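Local coordinates for AT-rich interactive domain-containing protein 4 (Arabidopsis thaliana, PDB 6LQF), which probably binds DNA through its ARID domain and, as an ARID-PHD cassette, also recognises the H3K4me3 mark of histone H3, with a role in gene regulation, at residues 31-34 against 35-39; 64-67 against 68-71; 105-108 against 109-113. All coordinates share one frame; numbering follows the deposited sequence.

Contact 1. Residues 31-34 against 35-39. With ZN (zinc ion), chain E.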
loop_
_atom_site.group_PDB
_atom_site.type_symbol
_atom_site.label_atom_id
_atom_site.label_comp_id
_atom_site.label_asym_id
_atom_site.label_seq_id
_atom_site.Cartn_x
_atom_site.Cartn_y
_atom_site.Cartn_z
ATOM N N ARG A 31 -11.088 0.583 13.631
ATOM C CA ARG A 31 -11.271 0.391 15.068
ATOM C C ARG A 31 -10.083 -0.340 15.657
ATOM O O ARG A 31 -9.645 -0.003 16.774
ATOM C CB ARG A 31 -12.602 -0.336 15.332
ATOM C CG ARG A 31 -13.798 0.551 15.006
ATOM C CD ARG A 31 -15.072 -0.118 15.487
ATOM N NE ARG A 31 -16.238 0.681 15.142
ATOM C CZ ARG A 31 -16.687 1.699 15.887
ATOM N NH1 ARG A 31 -16.039 2.050 16.990
ATOM N NH2 ARG A 31 -17.748 2.400 15.495
ATOM N N ASP A 32 -9.508 -1.282 14.902
ATOM C CA ASP A 32 -8.320 -1.971 15.416
ATOM C C ASP A 32 -7.109 -1.019 15.461
ATOM O O ASP A 32 -6.294 -1.087 16.413
ATOM C CB ASP A 32 -7.992 -3.221 14.567
ATOM C CG ASP A 32 -7.090 -4.141 15.264
ATOM O OD1 ASP A 32 -7.363 -4.603 16.384
ATOM O OD2 ASP A 32 -6.040 -4.421 14.664
ATOM N N VAL A 33 -6.986 -0.129 14.485
ATOM C CA VAL A 33 -5.894 0.867 14.531
ATOM C C VAL A 33 -6.041 1.783 15.744
ATOM O O VAL A 33 -5.035 2.045 16.445
ATOM C CB VAL A 33 -5.802 1.725 13.240
ATOM C CG1 VAL A 33 -4.770 2.807 13.382
ATOM C CG2 VAL A 33 -5.404 0.839 12.051
ATOM N N MET A 34 -7.291 2.240 16.021
ATOM C CA MET A 34 -7.499 3.122 17.170
ATOM C C MET A 34 -7.115 2.395 18.458
ATOM O O MET A 34 -6.420 2.974 19.307
ATOM C CB MET A 34 -8.943 3.597 17.197
ATOM C CG MET A 34 -9.298 4.447 16.030
ATOM S SD MET A 34 -11.116 4.711 16.036
ATOM C CE MET A 34 -11.315 5.634 17.505
ATOM N N GLN A 35 -7.524 1.130 18.586
ATOM C CA GLN A 35 -7.243 0.400 19.830
ATOM C C GLN A 35 -5.734 0.213 20.008
ATOM O O GLN A 35 -5.177 0.365 21.105
ATOM C CB GLN A 35 -7.951 -0.944 19.834
ATOM C CG GLN A 35 -7.771 -1.709 21.143
ATOM C CD GLN A 35 -7.984 -3.198 20.978
ATOM O OE1 GLN A 35 -9.002 -3.639 20.444
ATOM N NE2 GLN A 35 -7.017 -3.981 21.425
ATOM N N PHE A 36 -5.055 -0.057 18.902
ATOM C CA PHE A 36 -3.603 -0.266 18.918
ATOM C C PHE A 36 -2.897 1.013 19.313
ATOM O O PHE A 36 -1.973 0.991 20.112
ATOM C CB PHE A 36 -3.115 -0.720 17.519
ATOM C CG PHE A 36 -1.639 -0.878 17.428
ATOM C CD1 PHE A 36 -1.046 -2.023 17.899
ATOM C CD2 PHE A 36 -0.832 0.140 16.879
ATOM C CE1 PHE A 36 0.345 -2.168 17.865
ATOM C CE2 PHE A 36 0.538 -0.018 16.830
ATOM C CZ PHE A 36 1.111 -1.172 17.305
ATOM N N LEU A 37 -3.262 2.137 18.712
ATOM C CA LEU A 37 -2.633 3.416 19.022
ATOM C C LEU A 37 -2.818 3.748 20.496
ATOM O O LEU A 37 -1.877 4.250 21.122
ATOM C CB LEU A 37 -3.219 4.541 18.163
ATOM C CG LEU A 37 -2.792 4.387 16.694
ATOM C CD1 LEU A 37 -3.512 5.434 15.849
ATOM C CD2 LEU A 37 -1.288 4.513 16.504
ATOM N N LEU A 38 -3.983 3.427 21.058
ATOM C CA LEU A 38 -4.186 3.694 22.505
ATOM C C LEU A 38 -3.328 2.777 23.368
ATOM O O LEU A 38 -2.729 3.225 24.361
ATOM C CB LEU A 38 -5.667 3.553 22.890
ATOM C CG LEU A 38 -6.521 4.659 22.298
ATOM C CD1 LEU A 38 -7.957 4.454 22.728
ATOM C CD2 LEU A 38 -6.037 6.017 22.757
ATOM N N ILE A 39 -3.237 1.502 23.034
ATOM C CA ILE A 39 -2.415 0.617 23.854
ATOM C C ILE A 39 -0.906 0.973 23.762
ATOM O O ILE A 39 -0.138 0.752 24.736
ATOM C CB ILE A 39 -2.690 -0.857 23.481
ATOM C CG1 ILE A 39 -2.441 -1.764 24.676
ATOM C CG2 ILE A 39 -1.867 -1.292 22.306
ATOM C CD1 ILE A 39 -3.140 -1.306 25.928
HETATM ZN ZN ZN E . -4.725 -5.701 15.635
#
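Val33 O accepts from Leu37 N at 2.9 Å, one of four successive i to i+4 bonds that carry the alpha-helix from Arg31 O, Asp32 O, Val33 O and Met34 O to the amides of Gln35, Phe36, Leu37 and Leu38. Val33 and Leu37 lie alongside each other on one flank, pointing the same way, and touch branch to branch at 3.8 Å between Val33 CG1 and Leu37 CD1. Asp32 is turned to a zinc ion: with CG anti to the backbone N (chi1 -163°), its carboxylate reaches the metal, which OD2 binds at 2.1 Å while OD1 stays 3.0 Å from the zinc. Tyr122 hydrogen-bonds to the same OD2, so metal and hydroxyl together fix the carboxylate, and His14, Cys16 and His126 complete the site. One turn on, Phe36 meets the rings of His14 and Tyr122 edge-to-face, so its ring packs against one zinc ligand, His14, and against Tyr122, which bonds to another, Asp32. On the solvent side Arg31 forms a salt bridge with Glu27. Within the ARID domain, this end of helix 26-39 packs through Val33 and Phe36 on helix 120-124, while Met34 rests on Phe54 of a loop.

Contact 2. Residues 64-67 against 68-71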
loop_
_atom_site.group_PDB
_atom_site.type_symbol
_atom_site.label_atom_id
_atom_site.label_comp_id
_atom_site.label_asym_id
_atom_site.label_seq_id
_atom_site.Cartn_x
_atom_site.Cartn_y
_atom_site.Cartn_z
ATOM N N LEU A 64 -8.009 12.051 6.016
ATOM C CA LEU A 64 -7.027 11.086 5.535
ATOM C C LEU A 64 -7.563 9.645 5.511
ATOM O O LEU A 64 -8.077 9.177 6.534
ATOM C CB LEU A 64 -5.818 11.198 6.451
ATOM C CG LEU A 64 -4.693 10.230 6.122
ATOM C CD1 LEU A 64 -4.069 10.594 4.784
ATOM C CD2 LEU A 64 -3.692 10.317 7.262
ATOM N N ASP A 65 -7.438 8.968 4.361
ATOM C CA ASP A 65 -7.947 7.595 4.156
ATOM C C ASP A 65 -6.895 6.546 4.533
ATOM O O ASP A 65 -6.116 6.045 3.671
ATOM C CB ASP A 65 -8.365 7.441 2.679
ATOM C CG ASP A 65 -8.835 6.039 2.311
ATOM O OD1 ASP A 65 -8.947 5.144 3.180
ATOM O OD2 ASP A 65 -9.127 5.861 1.096
ATOM N N LEU A 66 -6.837 6.219 5.804
ATOM C CA LEU A 66 -5.784 5.322 6.318
ATOM C C LEU A 66 -5.934 3.903 5.833
ATOM O O LEU A 66 -4.931 3.179 5.677
ATOM C CB LEU A 66 -5.784 5.309 7.860
ATOM C CG LEU A 66 -5.346 6.563 8.530
ATOM C CD1 LEU A 66 -5.704 6.450 10.008
ATOM C CD2 LEU A 66 -3.832 6.661 8.403
ATOM N N PHE A 67 -7.184 3.463 5.585
ATOM C CA PHE A 67 -7.390 2.086 5.132
ATOM C C PHE A 67 -6.754 1.807 3.782
ATOM O O PHE A 67 -6.021 0.800 3.608
ATOM C CB PHE A 67 -8.899 1.847 5.066
ATOM C CG PHE A 67 -9.297 0.445 4.726
ATOM C CD1 PHE A 67 -8.788 -0.652 5.412
ATOM C CD2 PHE A 67 -10.225 0.231 3.728
ATOM C CE1 PHE A 67 -9.227 -1.952 5.104
ATOM C CE2 PHE A 67 -10.644 -1.080 3.432
ATOM C CZ PHE A 67 -10.166 -2.131 4.151
ATOM N N ASN A 68 -6.984 2.705 2.823
ATOM C CA ASN A 68 -6.406 2.438 1.506
ATOM C C ASN A 68 -4.922 2.745 1.504
ATOM O O ASN A 68 -4.178 2.051 0.803
ATOM C CB ASN A 68 -7.140 3.212 0.435
ATOM C CG ASN A 68 -8.489 2.563 0.138
ATOM O OD1 ASN A 68 -8.507 1.365 -0.229
ATOM N ND2 ASN A 68 -9.584 3.264 0.360
ATOM N N LEU A 69 -4.457 3.719 2.320
ATOM C CA LEU A 69 -3.020 3.980 2.419
ATOM C C LEU A 69 -2.328 2.695 2.912
ATOM O O LEU A 69 -1.290 2.237 2.346
ATOM C CB LEU A 69 -2.785 5.158 3.410
ATOM C CG LEU A 69 -1.334 5.389 3.868
ATOM C CD1 LEU A 69 -0.496 5.649 2.623
ATOM C CD2 LEU A 69 -1.255 6.623 4.816
ATOM N N TYR A 70 -2.883 2.091 3.959
ATOM C CA TYR A 70 -2.303 0.869 4.535
ATOM C C TYR A 70 -2.315 -0.274 3.536
ATOM O O TYR A 70 -1.285 -0.899 3.329
ATOM C CB TYR A 70 -3.075 0.462 5.779
ATOM C CG TYR A 70 -2.454 -0.726 6.490
ATOM C CD1 TYR A 70 -1.273 -0.568 7.243
ATOM C CD2 TYR A 70 -3.088 -1.974 6.480
ATOM C CE1 TYR A 70 -0.743 -1.629 7.928
ATOM C CE2 TYR A 70 -2.545 -3.068 7.177
ATOM C CZ TYR A 70 -1.400 -2.862 7.928
ATOM O OH TYR A 70 -0.862 -3.934 8.632
ATOM N N ARG A 71 -3.468 -0.510 2.883
ATOM C CA ARG A 71 -3.572 -1.661 1.946
ATOM C C ARG A 71 -2.571 -1.525 0.802
ATOM O O ARG A 71 -1.918 -2.526 0.422
ATOM C CB ARG A 71 -4.982 -1.793 1.404
ATOM C CG ARG A 71 -5.931 -2.236 2.521
ATOM C CD ARG A 71 -7.249 -2.734 2.055
ATOM N NE ARG A 71 -7.965 -1.737 1.305
ATOM C CZ ARG A 71 -9.134 -1.979 0.712
ATOM N NH1 ARG A 71 -9.674 -3.198 0.784
ATOM N NH2 ARG A 71 -9.762 -1.017 0.044
#
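Asp65 and Asn68 meet through two hydrogen bonds at the start of helix 66-74, where Asp65 is the N-cap. The capping bond itself runs from Asn68 N to Asp65 OD1 at 3.2 Å, and the amide meets that oxygen from above the carboxylate plane. The second is shorter: Asn68 ND2 gives to the syn lone pair of Asp65 OD2 at 2.7 Å, nearly straight, although the carboxylate and amide planes stand 83° apart. OD2 also accepts from the backbone N of Arg96, so the buried carboxylate is held at both oxygens. The other end of the Asn68 amide continues the chain of bonds, its OD1 taking Arg71 NH2 at 2.7 Å within the guanidinium plane.

That bond helps to set the guanidinium for a stack. Arg71 lies flat over one face of the Phe67 ring, centres 3.9 Å apart and planes at 20°, with CE2 of Phe67 only 3.2 Å from Arg71 CZ. A bend at chi3 (-59°) folds the arginine back over the ring, and its CD adds a CH-pi contact to the same ring.

Backbone bonds follow the usual i to i+4 pattern, Leu69 N, Tyr70 N and Arg71 N giving to Asp65 O, Leu66 O and Phe67 O.

Apolar packing places the turn in the ARID core: Leu66 lies on Leu30 of helix 26-39 and Tyr118 of helix 107-118, Leu69 reaches Trp87 and Val91 of helix 87-91, and Tyr70 packs on Tyr115 of helix 107-118.

Contact 3. Residues 105-108 against 109-113. With nucleotides of chain D; nucleotides of chain C.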
loop_
_atom_site.group_PDB
_atom_site.type_symbol
_atom_site.label_atom_id
_atom_site.label_comp_id
_atom_site.label_asym_id
_atom_site.label_seq_id
_atom_site.Cartn_x
_atom_site.Cartn_y
_atom_site.Cartn_z
ATOM N N THR A 105 1.695 18.276 -4.915
ATOM C CA THR A 105 3.029 18.036 -5.389
ATOM C C THR A 105 3.950 17.421 -4.361
ATOM O O THR A 105 4.970 16.795 -4.709
ATOM C CB THR A 105 3.654 19.322 -5.850
ATOM O OG1 THR A 105 3.446 20.264 -4.822
ATOM C CG2 THR A 105 2.964 19.818 -7.133
ATOM N N GLY A 106 3.621 17.568 -3.098
ATOM C CA GLY A 106 4.464 16.964 -2.067
ATOM C C GLY A 106 3.783 15.775 -1.418
ATOM O O GLY A 106 4.089 15.397 -0.281
ATOM N N VAL A 107 2.876 15.145 -2.165
ATOM C CA VAL A 107 2.031 14.174 -1.532
ATOM C C VAL A 107 2.767 12.906 -1.146
ATOM O O VAL A 107 2.438 12.294 -0.137
ATOM C CB VAL A 107 0.795 13.845 -2.404
ATOM C CG1 VAL A 107 1.160 12.904 -3.590
ATOM C CG2 VAL A 107 -0.299 13.225 -1.521
ATOM N N GLY A 108 3.785 12.496 -1.918
ATOM C CA GLY A 108 4.520 11.323 -1.483
ATOM C C GLY A 108 5.177 11.501 -0.134
ATOM O O GLY A 108 5.059 10.656 0.753
ATOM N N ASN A 109 5.839 12.635 0.047
ATOM C CA ASN A 109 6.449 12.895 1.351
ATOM C C ASN A 109 5.384 12.965 2.478
ATOM O O ASN A 109 5.586 12.439 3.587
ATOM C CB ASN A 109 7.231 14.217 1.278
ATOM C CG ASN A 109 8.011 14.499 2.551
ATOM O OD1 ASN A 109 7.501 15.196 3.423
ATOM N ND2 ASN A 109 9.240 13.994 2.647
ATOM N N THR A 110 4.279 13.647 2.185
ATOM C CA THR A 110 3.192 13.745 3.149
ATOM C C THR A 110 2.653 12.367 3.537
ATOM O O THR A 110 2.448 12.065 4.734
ATOM C CB THR A 110 2.092 14.629 2.585
ATOM O OG1 THR A 110 2.618 15.955 2.407
ATOM C CG2 THR A 110 0.951 14.709 3.574
ATOM N N LEU A 111 2.444 11.496 2.533
ATOM C CA LEU A 111 1.914 10.171 2.836
ATOM C C LEU A 111 2.896 9.337 3.662
ATOM O O LEU A 111 2.484 8.587 4.544
ATOM C CB LEU A 111 1.562 9.420 1.543
ATOM C CG LEU A 111 0.336 9.939 0.837
ATOM C CD1 LEU A 111 0.152 9.176 -0.445
ATOM C CD2 LEU A 111 -0.918 9.754 1.700
ATOM N N LYS A 112 4.196 9.454 3.367
ATOM C CA LYS A 112 5.178 8.738 4.160
ATOM C C LYS A 112 5.165 9.217 5.615
ATOM O O LYS A 112 5.229 8.382 6.517
ATOM C CB LYS A 112 6.583 8.904 3.537
ATOM C CG LYS A 112 6.674 8.104 2.235
ATOM C CD LYS A 112 7.920 8.507 1.424
ATOM C CE LYS A 112 9.079 7.829 1.998
ATOM N NZ LYS A 112 10.357 8.209 1.233
ATOM N N ARG A 113 5.004 10.537 5.849
ATOM C CA ARG A 113 4.944 11.068 7.210
ATOM C C ARG A 113 3.677 10.569 7.917
ATOM O O ARG A 113 3.707 10.170 9.082
ATOM C CB ARG A 113 5.000 12.588 7.163
ATOM C CG ARG A 113 6.352 13.179 6.814
ATOM C CD ARG A 113 6.456 14.687 7.123
ATOM N NE ARG A 113 5.415 15.477 6.465
ATOM C CZ ARG A 113 4.247 15.787 7.026
ATOM N NH1 ARG A 113 3.966 15.356 8.244
ATOM N NH2 ARG A 113 3.356 16.508 6.370
ATOM P P DA D 6 11.011 11.719 0.216
ATOM O OP1 DA D 6 11.888 10.991 1.049
ATOM O OP2 DA D 6 9.681 11.944 0.659
ATOM O "O5'" DA D 6 11.614 13.130 -0.142
ATOM C "C5'" DA D 6 12.949 13.285 -0.596
ATOM C "C4'" DA D 6 13.441 14.693 -0.351
ATOM O "O4'" DA D 6 12.847 15.617 -1.280
ATOM C "C3'" DA D 6 13.159 15.253 1.037
ATOM O "O3'" DA D 6 14.304 16.028 1.392
ATOM C "C2'" DA D 6 11.908 16.074 0.811
ATOM C "C1'" DA D 6 12.068 16.589 -0.599
ATOM N N9 DA D 6 10.830 16.764 -1.354
ATOM C C8 DA D 6 9.815 15.852 -1.458
ATOM N N7 DA D 6 8.864 16.210 -2.278
ATOM C C5 DA D 6 9.253 17.466 -2.710
ATOM C C6 DA D 6 8.665 18.387 -3.582
ATOM N N6 DA D 6 7.505 18.189 -4.195
ATOM N N1 DA D 6 9.326 19.536 -3.818
ATOM C C2 DA D 6 10.493 19.733 -3.212
ATOM N N3 DA D 6 11.146 18.950 -2.373
ATOM C C4 DA D 6 10.466 17.817 -2.154
ATOM P P DA C 6 1.089 25.960 -7.736
ATOM O OP1 DA C 6 0.511 27.068 -8.523
ATOM O OP2 DA C 6 1.100 24.593 -8.294
ATOM O "O5'" DA C 6 2.592 26.422 -7.451
ATOM C "C5'" DA C 6 2.823 27.575 -6.644
ATOM C "C4'" DA C 6 4.327 27.772 -6.394
ATOM O "O4'" DA C 6 4.777 26.832 -5.382
ATOM C "C3'" DA C 6 5.239 27.565 -7.594
ATOM O "O3'" DA C 6 6.338 28.483 -7.520
ATOM C "C2'" DA C 6 5.714 26.113 -7.419
ATOM C "C1'" DA C 6 5.818 26.002 -5.910
ATOM N N9 DA C 6 5.576 24.660 -5.387
ATOM C C8 DA C 6 4.529 23.816 -5.710
ATOM N N7 DA C 6 4.530 22.692 -5.038
ATOM C C5 DA C 6 5.662 22.795 -4.223
ATOM C C6 DA C 6 6.206 21.928 -3.257
ATOM N N6 DA C 6 5.692 20.724 -2.945
ATOM N N1 DA C 6 7.329 22.368 -2.620
ATOM C C2 DA C 6 7.837 23.553 -2.927
ATOM N N3 DA C 6 7.395 24.465 -3.798
ATOM C C4 DA C 6 6.280 24.024 -4.399
ATOM P P DT D 7 14.409 16.805 2.776
ATOM O OP1 DT D 7 15.802 16.885 3.108
ATOM O OP2 DT D 7 13.489 16.282 3.721
ATOM O "O5'" DT D 7 13.927 18.250 2.382
ATOM C "C5'" DT D 7 14.668 18.957 1.415
ATOM C "C4'" DT D 7 14.078 20.326 1.217
ATOM O "O4'" DT D 7 12.869 20.207 0.455
ATOM C "C3'" DT D 7 13.713 21.078 2.500
ATOM O "O3'" DT D 7 14.422 22.299 2.371
ATOM C "C2'" DT D 7 12.211 21.258 2.396
ATOM C "C1'" DT D 7 11.956 21.164 0.910
ATOM N N1 DT D 7 10.623 20.686 0.549
ATOM C C2 DT D 7 9.913 21.393 -0.376
ATOM O O2 DT D 7 10.319 22.413 -0.875
ATOM N N3 DT D 7 8.701 20.853 -0.702
ATOM C C4 DT D 7 8.146 19.699 -0.204
ATOM O O4 DT D 7 7.053 19.338 -0.592
ATOM C C5 DT D 7 8.958 18.990 0.750
ATOM C C7 DT D 7 8.438 17.729 1.356
ATOM C C6 DT D 7 10.147 19.508 1.066
#
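Gly106, the N-cap of helix 107-118, has no side chain and sits directly against DNA: its bare CA, 3.8 Å from O4 of DT7 of chain D, lets the helix start lie close to the thymine. Its carbonyl O takes Thr110 N at 3.0 Å. Thr110 OG1 lies 3.1 Å from the same Gly106 O. Bonds from Leu111 N to Val107 O and from Lys112 N to Gly108 O continue the first turn, while Val107 and Leu111 run side by side on its buried flank.

Residues before and after the glycine in sequence contact the DNA. Thr105 meets base edges: its OG1 gives a hydrogen bond to N7 of the adenine of DA6 of chain C at 2.7 Å, and its O accepts a weak one from N6 of DA6 of chain D. Asn109, with CG anti to its own N (chi1 -174°), meets both a phosphate and a thymine methyl, sending ND2 to OP2 of DA6 of chain D at 2.9 Å; its OD1 lies 3.4 Å from the methyl carbon C7 of DT7 of chain D. Lys112, bent at chi3, brings NZ to OP1 of that phosphate at 3.2 Å, and Asn83 OD1 also takes a bond from NZ.

Contacts to adenine N7 and N6 and to the thymine methyl mark the major groove, and a helix start inserted there, with its preceding loop, is the helix-turn-helix-like DNA-reading element of the ARID fold.

All three contacts belong to the ARID domain, in chain order, but only contacts 2 and 3 touch, through Leu69 CD1 and Leu111 CD2 at 4.2 Å; their centres are 13 Å apart. Contact 3 meets the DNA directly. Contact 2 lies behind it in the core, with its nearest atom about 7 Å from the nucleic acid. Contact 1 stands farthest back, about 13 Å from the DNA by nearest atoms and 23 Å from contact 3 by centres, and holds a zinc ligand instead. Tyr122, which bonds to Asp32 of contact 1, also meets Tyr70 of contact 2 edge-to-face, so one aromatic residue joins the zinc-site end to the core.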